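Glucan-binding protein C, GbpC (Streptococcus mutans UA159, PDB 5UQZ) probably binds glucan at the bacterial cell surface, through a calcium-carrying domain, and appears to mediate both sucrose-independent and sucrose-dependent adherence. Local coordinates at residues Q268-A271 with F276-D279; Q89-E94 with D103-S108; Q62-I67 with I201-E206; E43-E48 with A336-P341. All blocks are in the same frame, centred on the assembly; numbering follows the deposited sequence.

The four contacts sample separate parts of the glucan-binding domain and the stalk-like helix 3-51 attached to it. Contact 1 alone lies beside the metal site: its Gln268 side chain is about 7 Å from the calcium ion and about 3 Å from that of the calcium ligand Asn226. Contact 4 ties the C-terminal segment to helix 3-51, and the chain between its segments holds the other three contacts. Nearest atoms of contact 4 come to about 8 Å of both contact 1 and contact 3, whereas contacts 1 and 3 lie on opposite sides of the chain's centre. Contact 2 is the most remote, its centre 44 Å from that of contact 4.

Contact 1: residues Q268-A271 with F276-D279; sequences QYKA and FNGD
The carbonyl oxygen Gln268 O is gripped from several directions. Gly278 N donates to Gln268 O over 2.8 Å in a nearly straight bond (171°), and a water adds a second hydrogen bond before accepting one from Asp279 N. Asn277 CA brings a CH...O contact at 3.4 Å to Gln268 O. Beside this backbone link, the Asp279 carboxylate receives two side chains, one on each oxygen. Tyr269 OH meets Asp279 OD2 on its syn side at 2.7 Å, with ring and carboxylate planes perpendicular. Gln268 NE2 reaches Asp279 OD1 on the anti side at 2.8 Å, and its bond is more bent (145°). The Gln268 side chain starts out away from Asp279, but a bend at chi2 (78°) swings its amide back. Asn277 OD1 accepts Lys270 N at 2.9 Å, at the start of a short 3-10 segment, and takes a water that also bonds Ala271 N. Lys270 runs extended past the Asn277 amide to a salt bridge with Glu34 of helix 3-51. Gln268 OE1 bonds the amide of the calcium ligand Asn226, which places Gln268 in the second shell of the metal site; Asp279, by holding NE2, would be expected to fix the Gln268 amide against Asn226.

Contact 2: residues Q89-E94 with D103-S108; sequences QKHATE and DNYTAS
His91 and Tyr105 lie face to face, an imidazole on a phenol ring, with centroids only 3.8 Å apart and planes 13° from parallel. The stack is offset. Tyr105 CZ sits over the centre of the imidazole, and Tyr105 OH reaches past it to lie 3.2 Å from His91 CG. The two side chains come from opposite directions, so the phenol hydroxyl ends near the root of the histidine, where it bonds to Gln99 O. Around the imidazole rim the partners are polar. Asn104 O approaches CE1 of His91 in the ring plane at 3.2 Å, and a water joins this oxygen to His91 NE2. Helix 85-91 and the loop leading into strand 110-111 are pinned together by a ring pair, away from the calcium site. His91 also begins a type I beta turn, which brings Glu94 back so that His91 ND1 can donate to Glu94 OE1 at 2.9 Å. That bond is bent (147°) and arrives from above the carboxylate plane, yet it limits rotation of the imidazole, and the nearby negative charge would be expected to make the ring more basic. A second water, bonded by Asn104 ND2, lies near His91 ND1 and may share its N-H.

Contact 3: residues Q62-I67 with I201-E206; sequences QGLVFI and IIFYDE
Phe203 points its edge into the face of Phe66 in a T-shaped pair, the planes 81° apart and the centroids separated by 5.1 Å. One atom makes the meeting: Phe203 CE1 stands over the centre of the Phe66 ring, almost equally far from all six of its carbons, with Phe66 CD2 the nearest at 3.8 Å. The neighbouring Phe203 CZ also leans over the same ring and, on its other flank, meets Leu64. There the methyl Leu64 CD1 lies above one face of Phe203, near its rim, at 4.1 Å from CZ. Ile201 CG2 covers the opposite face, 3.7 Å above the plane, so the Phe203 ring is held between two aliphatic branches while its edge is occupied by Phe66. Leu64 and Phe66 can share this work because they are two residues apart on an extended backbone, and both carry CG anti to the backbone N (chi1 179° and 180°), which extends them toward Phe203. The contact joins strand 64-65, which belongs to a small three-stranded antiparallel sheet, to strand 194-204 of the large sheet of the beta-supersandwich. No hydrogen bond crosses it, and the closest CA atoms, of Phe66 and Phe203, are 9.9 Å apart, so the joining is done by side chains. Val152 of strand 151-160 touches both Phe66 and Ile201, and Met220 packs on Leu64 and Ile201. At the start of 62-67, Gln62 OE1 accepts Leu64 N at 3.0 Å from above its carbonyl plane, while its NE2 bonds Ile219 O.

Contact 4: residues E43-E48 with A336-P341; sequences EQYKKE and AVPKDP
Tyr45 gives up the most surface in this contact, lying against Val337 with its ring and against Pro338 with the base of its side chain. Val337 approaches one face of the phenol ring: its CB stands 4.0 Å from the ring centroid, 19° off the normal, in a CH-pi contact displaced toward the rim. The two methyls then spread over the far half of the ring, Val337 CG2 lying 3.8 Å from Tyr45 CE2 and Val337 CG1 3.7 Å from Tyr45 CZ and equally close to the hydroxyl oxygen. Nearer the helix, Pro338 sets its CG 3.9 Å from Tyr45 CB, the proline ring crossing the tyrosine side chain at about a right angle. Tyr45 reaches both partners because its CG is anti to the backbone N (chi1 -176°), which carries the ring outward from the end of the predicted coiled-coil stretch of helix 3-51 toward residues 337-338. Val58 of helix 57-60 touches Tyr45 and Val337 alike, and Pro250 also packs on Tyr45. Pro338 rests on Ala41, and Pro341 on Tyr35 and Gln38, so the C-terminal segment runs back along the helix toward its N-terminal end. Two polar side-chain pairs lie within the helix: Gln44 NE2 bonds Glu48 OE2 at 3.2 Å, and Lys46 NZ makes a weak salt bridge to Glu43 OE2, an oxygen that also pairs with Lys39 NZ. With no hydrogen bond or salt bridge crossing between the two segments, the C-terminal chain is joined to the helix by apolar packing of an aromatic face against valine and proline.

Contact 1: residues Q268-A271 with F276-D279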
loop_
_atom_site.group_PDB
_atom_site.type_symbol
_atom_site.label_atom_id
_atom_site.label_comp_id
_atom_site.label_asym_id
_atom_site.label_seq_id
_atom_site.Cartn_x
_atom_site.Cartn_y
_atom_site.Cartn_z
ATOM N N GLN A 268 9.119 -7.148 -5.589
ATOM C CA GLN A 268 8.203 -8.090 -4.952
ATOM C C GLN A 268 8.833 -9.441 -4.614
ATOM O O GLN A 268 8.430 -10.062 -3.617
ATOM C CB GLN A 268 7.025 -8.367 -5.903
ATOM C CG GLN A 268 5.847 -9.073 -5.234
ATOM C CD GLN A 268 4.992 -8.120 -4.398
ATOM O OE1 GLN A 268 4.897 -6.935 -4.695
ATOM N NE2 GLN A 268 4.376 -8.633 -3.348
ATOM N N TYR A 269 9.775 -9.929 -5.432
ATOM C CA TYR A 269 10.346 -11.264 -5.247
ATOM C C TYR A 269 11.854 -11.188 -5.218
ATOM O O TYR A 269 12.474 -10.680 -6.159
ATOM C CB TYR A 269 9.917 -12.177 -6.440
ATOM C CG TYR A 269 8.421 -12.453 -6.390
ATOM C CD1 TYR A 269 7.886 -13.314 -5.433
ATOM C CD2 TYR A 269 7.543 -11.810 -7.269
ATOM C CE1 TYR A 269 6.509 -13.502 -5.320
ATOM C CE2 TYR A 269 6.160 -12.013 -7.175
ATOM C CZ TYR A 269 5.661 -12.841 -6.196
ATOM O OH TYR A 269 4.304 -13.038 -6.081
ATOM N N LYS A 270 12.441 -11.748 -4.159
ATOM C CA LYS A 270 13.890 -11.916 -4.139
ATOM C C LYS A 270 14.364 -12.683 -5.367
ATOM O O LYS A 270 15.461 -12.433 -5.870
ATOM C CB LYS A 270 14.309 -12.639 -2.860
ATOM C CG LYS A 270 14.072 -11.807 -1.609
ATOM C CD LYS A 270 14.661 -12.573 -0.423
ATOM C CE LYS A 270 14.435 -11.909 0.882
ATOM N NZ LYS A 270 15.181 -12.764 1.905
ATOM N N ALA A 271 13.568 -13.638 -5.859
ATOM C CA ALA A 271 13.966 -14.405 -7.039
ATOM C C ALA A 271 14.133 -13.519 -8.260
ATOM O O ALA A 271 14.812 -13.902 -9.222
ATOM C CB ALA A 271 12.923 -15.485 -7.348
ATOM N N PHE A 276 13.720 -7.738 -0.435
ATOM C CA PHE A 276 12.793 -8.384 0.475
ATOM C C PHE A 276 11.668 -8.965 -0.357
ATOM O O PHE A 276 11.282 -8.370 -1.369
ATOM C CB PHE A 276 12.195 -7.368 1.471
ATOM C CG PHE A 276 13.234 -6.588 2.214
ATOM C CD1 PHE A 276 13.890 -7.111 3.329
ATOM C CD2 PHE A 276 13.545 -5.304 1.836
ATOM C CE1 PHE A 276 14.863 -6.346 4.014
ATOM C CE2 PHE A 276 14.510 -4.552 2.501
ATOM C CZ PHE A 276 15.167 -5.056 3.598
ATOM N N ASN A 277 11.088 -10.080 0.088
ATOM C CA ASN A 277 9.848 -10.547 -0.529
ATOM C C ASN A 277 8.679 -9.717 -0.029
ATOM O O ASN A 277 8.580 -9.413 1.163
ATOM C CB ASN A 277 9.604 -12.008 -0.174
ATOM C CG ASN A 277 10.545 -12.934 -0.916
ATOM O OD1 ASN A 277 10.732 -12.800 -2.134
ATOM N ND2 ASN A 277 11.135 -13.886 -0.199
ATOM N N GLY A 278 7.768 -9.387 -0.938
ATOM C CA GLY A 278 6.588 -8.644 -0.594
ATOM C C GLY A 278 5.441 -9.474 -0.068
ATOM O O GLY A 278 4.618 -8.947 0.694
ATOM N N ASP A 279 5.344 -10.736 -0.510
ATOM C CA ASP A 279 4.171 -11.576 -0.272
ATOM C C ASP A 279 4.230 -12.186 1.116
ATOM O O ASP A 279 5.304 -12.313 1.732
ATOM C CB ASP A 279 4.088 -12.801 -1.198
ATOM C CG ASP A 279 3.833 -12.473 -2.657
ATOM O OD1 ASP A 279 3.544 -11.320 -3.007
ATOM O OD2 ASP A 279 3.890 -13.453 -3.483
HETATM O O HOH W 1 7.098 -12.224 -2.311
HETATM O O HOH W 2 11.343 -14.670 -4.200
#

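Contact 2: residues Q89-E94 with D103-S108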
loop_
_atom_site.group_PDB
_atom_site.type_symbol
_atom_site.label_atom_id
_atom_site.label_comp_id
_atom_site.label_asym_id
_atom_site.label_seq_id
_atom_site.Cartn_x
_atom_site.Cartn_y
_atom_site.Cartn_z
ATOM N N GLN A 89 -22.837 -9.094 -1.606
ATOM C CA GLN A 89 -22.895 -10.364 -0.876
ATOM C C GLN A 89 -22.470 -11.518 -1.771
ATOM O O GLN A 89 -21.714 -12.413 -1.353
ATOM C CB GLN A 89 -24.335 -10.626 -0.384
ATOM C CG GLN A 89 -24.884 -9.759 0.735
ATOM C CD GLN A 89 -26.429 -9.789 0.809
ATOM O OE1 GLN A 89 -27.077 -10.726 0.315
ATOM N NE2 GLN A 89 -27.015 -8.729 1.378
ATOM N N LYS A 90 -22.981 -11.534 -3.011
ATOM C CA LYS A 90 -22.711 -12.667 -3.894
ATOM C C LYS A 90 -21.230 -12.798 -4.207
ATOM O O LYS A 90 -20.731 -13.915 -4.396
ATOM C CB LYS A 90 -23.498 -12.541 -5.190
ATOM C CG LYS A 90 -23.260 -13.722 -6.132
ATOM C CD LYS A 90 -24.050 -13.576 -7.412
ATOM C CE LYS A 90 -23.161 -13.141 -8.566
ATOM N NZ LYS A 90 -23.941 -12.862 -9.802
ATOM N N HIS A 91 -20.509 -11.689 -4.263
ATOM C CA HIS A 91 -19.093 -11.721 -4.604
ATOM C C HIS A 91 -18.168 -11.751 -3.392
ATOM O O HIS A 91 -16.943 -11.759 -3.564
ATOM C CB HIS A 91 -18.739 -10.525 -5.506
ATOM C CG HIS A 91 -19.384 -10.594 -6.848
ATOM N ND1 HIS A 91 -18.728 -11.061 -7.973
ATOM C CD2 HIS A 91 -20.654 -10.329 -7.237
ATOM C CE1 HIS A 91 -19.558 -11.036 -9.004
ATOM N NE2 HIS A 91 -20.732 -10.602 -8.584
ATOM N N ALA A 92 -18.708 -11.770 -2.181
ATOM C CA ALA A 92 -17.884 -11.593 -0.990
ATOM C C ALA A 92 -16.976 -12.776 -0.692
ATOM O O ALA A 92 -15.968 -12.595 -0.013
ATOM C CB ALA A 92 -18.774 -11.352 0.222
ATOM N N THR A 93 -17.305 -13.972 -1.159
ATOM C CA THR A 93 -16.470 -15.119 -0.820
ATOM C C THR A 93 -15.424 -15.414 -1.878
ATOM O O THR A 93 -14.582 -16.291 -1.671
ATOM C CB THR A 93 -17.333 -16.357 -0.569
ATOM O OG1 THR A 93 -18.045 -16.684 -1.766
ATOM C CG2 THR A 93 -18.326 -16.075 0.537
ATOM N N GLU A 94 -15.442 -14.684 -2.986
ATOM C CA GLU A 94 -14.527 -14.909 -4.094
ATOM C C GLU A 94 -13.115 -14.461 -3.738
ATOM O O GLU A 94 -12.887 -13.711 -2.784
ATOM C CB GLU A 94 -14.964 -14.089 -5.309
ATOM C CG GLU A 94 -16.206 -14.586 -5.977
ATOM C CD GLU A 94 -16.621 -13.695 -7.133
ATOM O OE1 GLU A 94 -16.315 -12.467 -7.109
ATOM O OE2 GLU A 94 -17.261 -14.228 -8.065
ATOM N N ASP A 103 -15.854 -8.432 -15.574
ATOM C CA ASP A 103 -16.625 -9.299 -16.469
ATOM C C ASP A 103 -17.711 -10.067 -15.714
ATOM O O ASP A 103 -18.647 -10.588 -16.341
ATOM C CB ASP A 103 -15.719 -10.382 -17.060
ATOM C CG ASP A 103 -14.722 -9.860 -18.080
ATOM O OD1 ASP A 103 -14.801 -8.702 -18.504
ATOM O OD2 ASP A 103 -13.865 -10.665 -18.494
ATOM N N ASN A 104 -17.565 -10.211 -14.396
ATOM C CA ASN A 104 -18.457 -11.050 -13.599
ATOM C C ASN A 104 -19.622 -10.273 -12.994
ATOM O O ASN A 104 -20.343 -10.801 -12.142
ATOM C CB ASN A 104 -17.662 -11.702 -12.467
ATOM C CG ASN A 104 -16.709 -12.773 -12.958
ATOM O OD1 ASN A 104 -16.866 -13.298 -14.051
ATOM N ND2 ASN A 104 -15.734 -13.120 -12.130
ATOM N N TYR A 105 -19.798 -9.029 -13.385
ATOM C CA TYR A 105 -20.894 -8.185 -12.942
ATOM C C TYR A 105 -21.670 -7.752 -14.170
ATOM O O TYR A 105 -21.110 -7.658 -15.271
ATOM C CB TYR A 105 -20.373 -6.948 -12.194
ATOM C CG TYR A 105 -19.629 -7.250 -10.912
ATOM C CD1 TYR A 105 -18.298 -7.677 -10.924
ATOM C CD2 TYR A 105 -20.219 -7.045 -9.703
ATOM C CE1 TYR A 105 -17.594 -7.919 -9.745
ATOM C CE2 TYR A 105 -19.572 -7.311 -8.522
ATOM C CZ TYR A 105 -18.236 -7.727 -8.547
ATOM O OH TYR A 105 -17.589 -7.933 -7.345
ATOM N N THR A 106 -22.966 -7.553 -13.993
ATOM C CA THR A 106 -23.830 -7.087 -15.076
ATOM C C THR A 106 -24.627 -5.889 -14.579
ATOM O O THR A 106 -24.575 -5.519 -13.398
ATOM C CB THR A 106 -24.809 -8.158 -15.588
ATOM O OG1 THR A 106 -25.689 -8.513 -14.532
ATOM C CG2 THR A 106 -24.062 -9.411 -16.063
ATOM N N ALA A 107 -25.393 -5.284 -15.486
ATOM C CA ALA A 107 -26.109 -4.053 -15.144
ATOM C C ALA A 107 -27.020 -4.233 -13.932
ATOM O O ALA A 107 -27.147 -3.321 -13.096
ATOM C CB ALA A 107 -26.946 -3.604 -16.347
ATOM N N SER A 108 -27.656 -5.393 -13.809
ATOM C CA SER A 108 -28.569 -5.674 -12.710
ATOM C C SER A 108 -27.880 -5.721 -11.350
ATOM O O SER A 108 -28.565 -5.732 -10.330
ATOM C CB SER A 108 -29.270 -7.022 -12.974
ATOM O OG SER A 108 -28.311 -8.051 -13.151
HETATM O O HOH W 3 -22.627 -10.598 -10.483
HETATM O O HOH W 4 -16.408 -12.324 -9.802
#

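Contact 3: residues Q62-I67 with I201-E206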
loop_
_atom_site.group_PDB
_atom_site.type_symbol
_atom_site.label_atom_id
_atom_site.label_comp_id
_atom_site.label_asym_id
_atom_site.label_seq_id
_atom_site.Cartn_x
_atom_site.Cartn_y
_atom_site.Cartn_z
ATOM N N GLN A 62 6.833 17.338 9.716
ATOM C CA GLN A 62 5.465 16.821 9.755
ATOM C C GLN A 62 4.590 17.593 10.724
ATOM O O GLN A 62 4.826 17.594 11.944
ATOM C CB GLN A 62 5.482 15.341 10.148
ATOM C CG GLN A 62 4.064 14.736 10.290
ATOM C CD GLN A 62 3.406 14.617 8.931
ATOM O OE1 GLN A 62 2.978 15.635 8.367
ATOM N NE2 GLN A 62 3.306 13.367 8.414
ATOM N N GLY A 63 3.551 18.233 10.215
ATOM C CA GLY A 63 2.516 18.845 11.020
ATOM C C GLY A 63 1.163 18.187 10.851
ATOM O O GLY A 63 0.206 18.613 11.515
ATOM N N LEU A 64 1.048 17.201 9.969
ATOM C CA LEU A 64 -0.228 16.551 9.701
ATOM C C LEU A 64 -0.307 15.285 10.551
ATOM O O LEU A 64 0.609 14.459 10.526
ATOM C CB LEU A 64 -0.326 16.170 8.229
ATOM C CG LEU A 64 -1.651 15.456 7.856
ATOM C CD1 LEU A 64 -2.835 16.396 7.938
ATOM C CD2 LEU A 64 -1.530 14.914 6.419
ATOM N N VAL A 65 -1.425 15.123 11.257
ATOM C CA VAL A 65 -1.785 13.874 11.913
ATOM C C VAL A 65 -3.095 13.436 11.268
ATOM O O VAL A 65 -4.127 14.078 11.468
ATOM C CB VAL A 65 -1.918 14.043 13.441
ATOM C CG1 VAL A 65 -2.289 12.710 14.063
ATOM C CG2 VAL A 65 -0.622 14.624 14.037
ATOM N N PHE A 66 -3.040 12.388 10.463
ATOM C CA PHE A 66 -4.183 11.951 9.668
ATOM C C PHE A 66 -3.950 10.472 9.397
ATOM O O PHE A 66 -3.465 10.062 8.341
ATOM C CB PHE A 66 -4.239 12.772 8.389
ATOM C CG PHE A 66 -5.400 12.395 7.469
ATOM C CD1 PHE A 66 -6.722 12.455 7.912
ATOM C CD2 PHE A 66 -5.166 12.014 6.174
ATOM C CE1 PHE A 66 -7.767 12.123 7.039
ATOM C CE2 PHE A 66 -6.199 11.704 5.311
ATOM C CZ PHE A 66 -7.487 11.779 5.749
ATOM N N ILE A 67 -4.250 9.664 10.401
ATOM C CA ILE A 67 -3.862 8.262 10.353
ATOM C C ILE A 67 -4.955 7.291 10.670
ATOM O O ILE A 67 -4.912 6.142 10.213
ATOM C CB ILE A 67 -2.628 7.971 11.185
ATOM C CG1 ILE A 67 -2.206 6.511 11.069
ATOM C CG2 ILE A 67 -2.843 8.323 12.501
ATOM C CD1 ILE A 67 -2.205 6.028 9.534
ATOM N N ILE A 201 -7.213 16.097 -2.191
ATOM C CA ILE A 201 -7.677 16.069 -0.797
ATOM C C ILE A 201 -7.701 17.480 -0.250
ATOM O O ILE A 201 -6.728 18.233 -0.402
ATOM C CB ILE A 201 -6.708 15.216 0.040
ATOM C CG1 ILE A 201 -6.608 13.782 -0.497
ATOM C CG2 ILE A 201 -7.173 15.225 1.514
ATOM C CD1 ILE A 201 -5.442 12.979 0.126
ATOM N N ILE A 202 -8.806 17.838 0.409
ATOM C CA ILE A 202 -8.917 19.128 1.079
ATOM C C ILE A 202 -9.286 18.845 2.538
ATOM O O ILE A 202 -10.225 18.086 2.817
ATOM C CB ILE A 202 -9.995 20.019 0.424
ATOM C CG1 ILE A 202 -9.629 20.343 -1.034
ATOM C CG2 ILE A 202 -10.137 21.315 1.214
ATOM C CD1 ILE A 202 -10.704 21.074 -1.757
ATOM N N PHE A 203 -8.526 19.438 3.461
ATOM C CA PHE A 203 -8.814 19.345 4.885
ATOM C C PHE A 203 -9.513 20.623 5.332
ATOM O O PHE A 203 -9.169 21.706 4.880
ATOM C CB PHE A 203 -7.507 19.184 5.675
ATOM C CG PHE A 203 -6.697 17.967 5.267
ATOM C CD1 PHE A 203 -7.096 16.681 5.668
ATOM C CD2 PHE A 203 -5.552 18.095 4.496
ATOM C CE1 PHE A 203 -6.349 15.567 5.346
ATOM C CE2 PHE A 203 -4.794 16.981 4.194
ATOM C CZ PHE A 203 -5.172 15.722 4.604
ATOM N N TYR A 204 -10.437 20.508 6.293
ATOM C CA TYR A 204 -11.169 21.667 6.790
ATOM C C TYR A 204 -10.942 21.814 8.293
ATOM O O TYR A 204 -10.852 20.810 9.021
ATOM C CB TYR A 204 -12.705 21.516 6.561
ATOM C CG TYR A 204 -13.076 21.424 5.116
ATOM C CD1 TYR A 204 -12.938 20.244 4.396
ATOM C CD2 TYR A 204 -13.625 22.528 4.459
ATOM C CE1 TYR A 204 -13.294 20.171 3.061
ATOM C CE2 TYR A 204 -14.019 22.437 3.117
ATOM C CZ TYR A 204 -13.838 21.251 2.436
ATOM O OH TYR A 204 -14.227 21.119 1.123
ATOM N N ASP A 205 -10.856 23.077 8.741
ATOM C CA ASP A 205 -10.708 23.394 10.143
ATOM C C ASP A 205 -12.062 23.374 10.866
ATOM O O ASP A 205 -13.106 23.070 10.286
ATOM C CB ASP A 205 -9.940 24.698 10.315
ATOM C CG ASP A 205 -10.695 25.931 9.861
ATOM O OD1 ASP A 205 -11.942 25.927 9.736
ATOM O OD2 ASP A 205 -10.037 26.980 9.616
ATOM N N GLU A 206 -12.038 23.684 12.166
ATOM C CA GLU A 206 -13.259 23.541 12.959
ATOM C C GLU A 206 -14.294 24.574 12.600
ATOM O O GLU A 206 -15.482 24.379 12.880
ATOM C CB GLU A 206 -12.959 23.505 14.459
ATOM C CG GLU A 206 -12.221 22.179 14.899
ATOM C CD GLU A 206 -13.067 20.889 14.688
ATOM O OE1 GLU A 206 -14.278 20.902 14.956
ATOM O OE2 GLU A 206 -12.503 19.853 14.284
#

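Contact 4: residues E43-E48 with A336-P341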
loop_
_atom_site.group_PDB
_atom_site.type_symbol
_atom_site.label_atom_id
_atom_site.label_comp_id
_atom_site.label_asym_id
_atom_site.label_seq_id
_atom_site.Cartn_x
_atom_site.Cartn_y
_atom_site.Cartn_z
ATOM N N GLU A 43 20.350 3.596 9.223
ATOM C CA GLU A 43 21.406 4.530 9.573
ATOM C C GLU A 43 21.346 5.755 8.672
ATOM O O GLU A 43 21.630 6.876 9.120
ATOM C CB GLU A 43 22.768 3.832 9.497
ATOM C CG GLU A 43 22.983 2.755 10.533
ATOM C CD GLU A 43 22.863 3.246 11.983
ATOM O OE1 GLU A 43 23.244 4.398 12.286
ATOM O OE2 GLU A 43 22.367 2.449 12.817
ATOM N N GLN A 44 21.049 5.558 7.386
ATOM C CA GLN A 44 20.910 6.708 6.500
ATOM C C GLN A 44 19.767 7.616 6.935
ATOM O O GLN A 44 19.908 8.850 6.940
ATOM C CB GLN A 44 20.724 6.243 5.051
ATOM C CG GLN A 44 20.606 7.392 4.053
ATOM C CD GLN A 44 21.863 8.266 3.976
ATOM O OE1 GLN A 44 22.934 7.866 4.427
ATOM N NE2 GLN A 44 21.729 9.457 3.390
ATOM N N TYR A 45 18.619 7.026 7.278
ATOM C CA TYR A 45 17.501 7.833 7.724
ATOM C C TYR A 45 17.849 8.625 8.990
ATOM O O TYR A 45 17.542 9.828 9.082
ATOM C CB TYR A 45 16.297 6.917 7.967
ATOM C CG TYR A 45 15.052 7.693 8.355
ATOM C CD1 TYR A 45 14.544 8.731 7.541
ATOM C CD2 TYR A 45 14.402 7.430 9.563
ATOM C CE1 TYR A 45 13.416 9.462 7.893
ATOM C CE2 TYR A 45 13.246 8.159 9.932
ATOM C CZ TYR A 45 12.760 9.159 9.099
ATOM O OH TYR A 45 11.644 9.861 9.452
ATOM N N LYS A 46 18.520 7.986 9.953
ATOM C CA LYS A 46 18.908 8.713 11.158
ATOM C C LYS A 46 19.810 9.883 10.818
ATOM O O LYS A 46 19.682 10.961 11.423
ATOM C CB LYS A 46 19.613 7.777 12.146
ATOM C CG LYS A 46 18.611 6.892 12.906
ATOM C CD LYS A 46 19.248 6.249 14.129
ATOM C CE LYS A 46 20.352 5.309 13.753
ATOM N NZ LYS A 46 20.974 4.645 14.963
ATOM N N LYS A 47 20.752 9.695 9.879
ATOM C CA LYS A 47 21.639 10.777 9.477
ATOM C C LYS A 47 20.849 11.899 8.807
ATOM O O LYS A 47 21.124 13.086 9.038
ATOM C CB LYS A 47 22.689 10.201 8.527
ATOM C CG LYS A 47 23.614 11.218 7.912
ATOM C CD LYS A 47 24.632 10.546 6.989
ATOM C CE LYS A 47 25.480 11.561 6.234
ATOM N NZ LYS A 47 24.814 12.158 5.063
ATOM N N GLU A 48 19.889 11.558 7.935
ATOM C CA GLU A 48 19.090 12.582 7.247
ATOM C C GLU A 48 18.298 13.410 8.243
ATOM O O GLU A 48 18.164 14.634 8.075
ATOM C CB GLU A 48 18.152 11.918 6.244
ATOM C CG GLU A 48 18.946 11.377 5.077
ATOM C CD GLU A 48 18.158 10.495 4.152
ATOM O OE1 GLU A 48 17.049 10.085 4.556
ATOM O OE2 GLU A 48 18.642 10.188 3.042
ATOM N N ALA A 336 6.037 5.401 5.725
ATOM C CA ALA A 336 6.817 4.192 6.000
ATOM C C ALA A 336 8.303 4.532 5.861
ATOM O O ALA A 336 8.794 4.774 4.751
ATOM C CB ALA A 336 6.421 3.119 4.986
ATOM N N VAL A 337 9.013 4.511 6.984
ATOM C CA VAL A 337 10.452 4.819 7.007
ATOM C C VAL A 337 11.212 3.614 7.539
ATOM O O VAL A 337 10.635 2.747 8.216
ATOM C CB VAL A 337 10.767 6.077 7.844
ATOM C CG1 VAL A 337 10.124 7.300 7.197
ATOM C CG2 VAL A 337 10.334 5.870 9.282
ATOM N N PRO A 338 12.508 3.522 7.269
ATOM C CA PRO A 338 13.291 2.424 7.869
ATOM C C PRO A 338 13.287 2.515 9.387
ATOM O O PRO A 338 13.343 3.604 9.957
ATOM C CB PRO A 338 14.695 2.667 7.335
ATOM C CG PRO A 338 14.646 3.708 6.371
ATOM C CD PRO A 338 13.324 4.405 6.407
ATOM N N LYS A 339 13.290 1.342 10.024
ATOM C CA LYS A 339 13.226 1.225 11.472
ATOM C C LYS A 339 14.451 0.449 11.947
ATOM O O LYS A 339 15.244 -0.095 11.150
ATOM C CB LYS A 339 11.967 0.457 11.895
ATOM C CG LYS A 339 10.678 0.975 11.338
ATOM C CD LYS A 339 10.284 2.266 11.885
ATOM C CE LYS A 339 9.001 2.734 11.218
ATOM N NZ LYS A 339 8.518 3.985 11.870
ATOM N N ASP A 340 14.602 0.389 13.264
ATOM C CA ASP A 340 15.753 -0.271 13.848
ATOM C C ASP A 340 15.612 -1.778 13.664
ATOM O O ASP A 340 14.656 -2.372 14.181
ATOM C CB ASP A 340 15.727 0.082 15.339
ATOM C CG ASP A 340 16.904 -0.472 16.099
ATOM O OD1 ASP A 340 17.685 -1.276 15.576
ATOM O OD2 ASP A 340 17.030 -0.096 17.290
ATOM N N PRO A 341 16.534 -2.442 12.965
ATOM C CA PRO A 341 16.435 -3.905 12.798
ATOM C C PRO A 341 16.901 -4.693 14.004
ATOM O O PRO A 341 16.821 -5.925 13.987
ATOM C CB PRO A 341 17.346 -4.178 11.606
ATOM C CG PRO A 341 18.407 -3.122 11.705
ATOM C CD PRO A 341 17.704 -1.871 12.278
#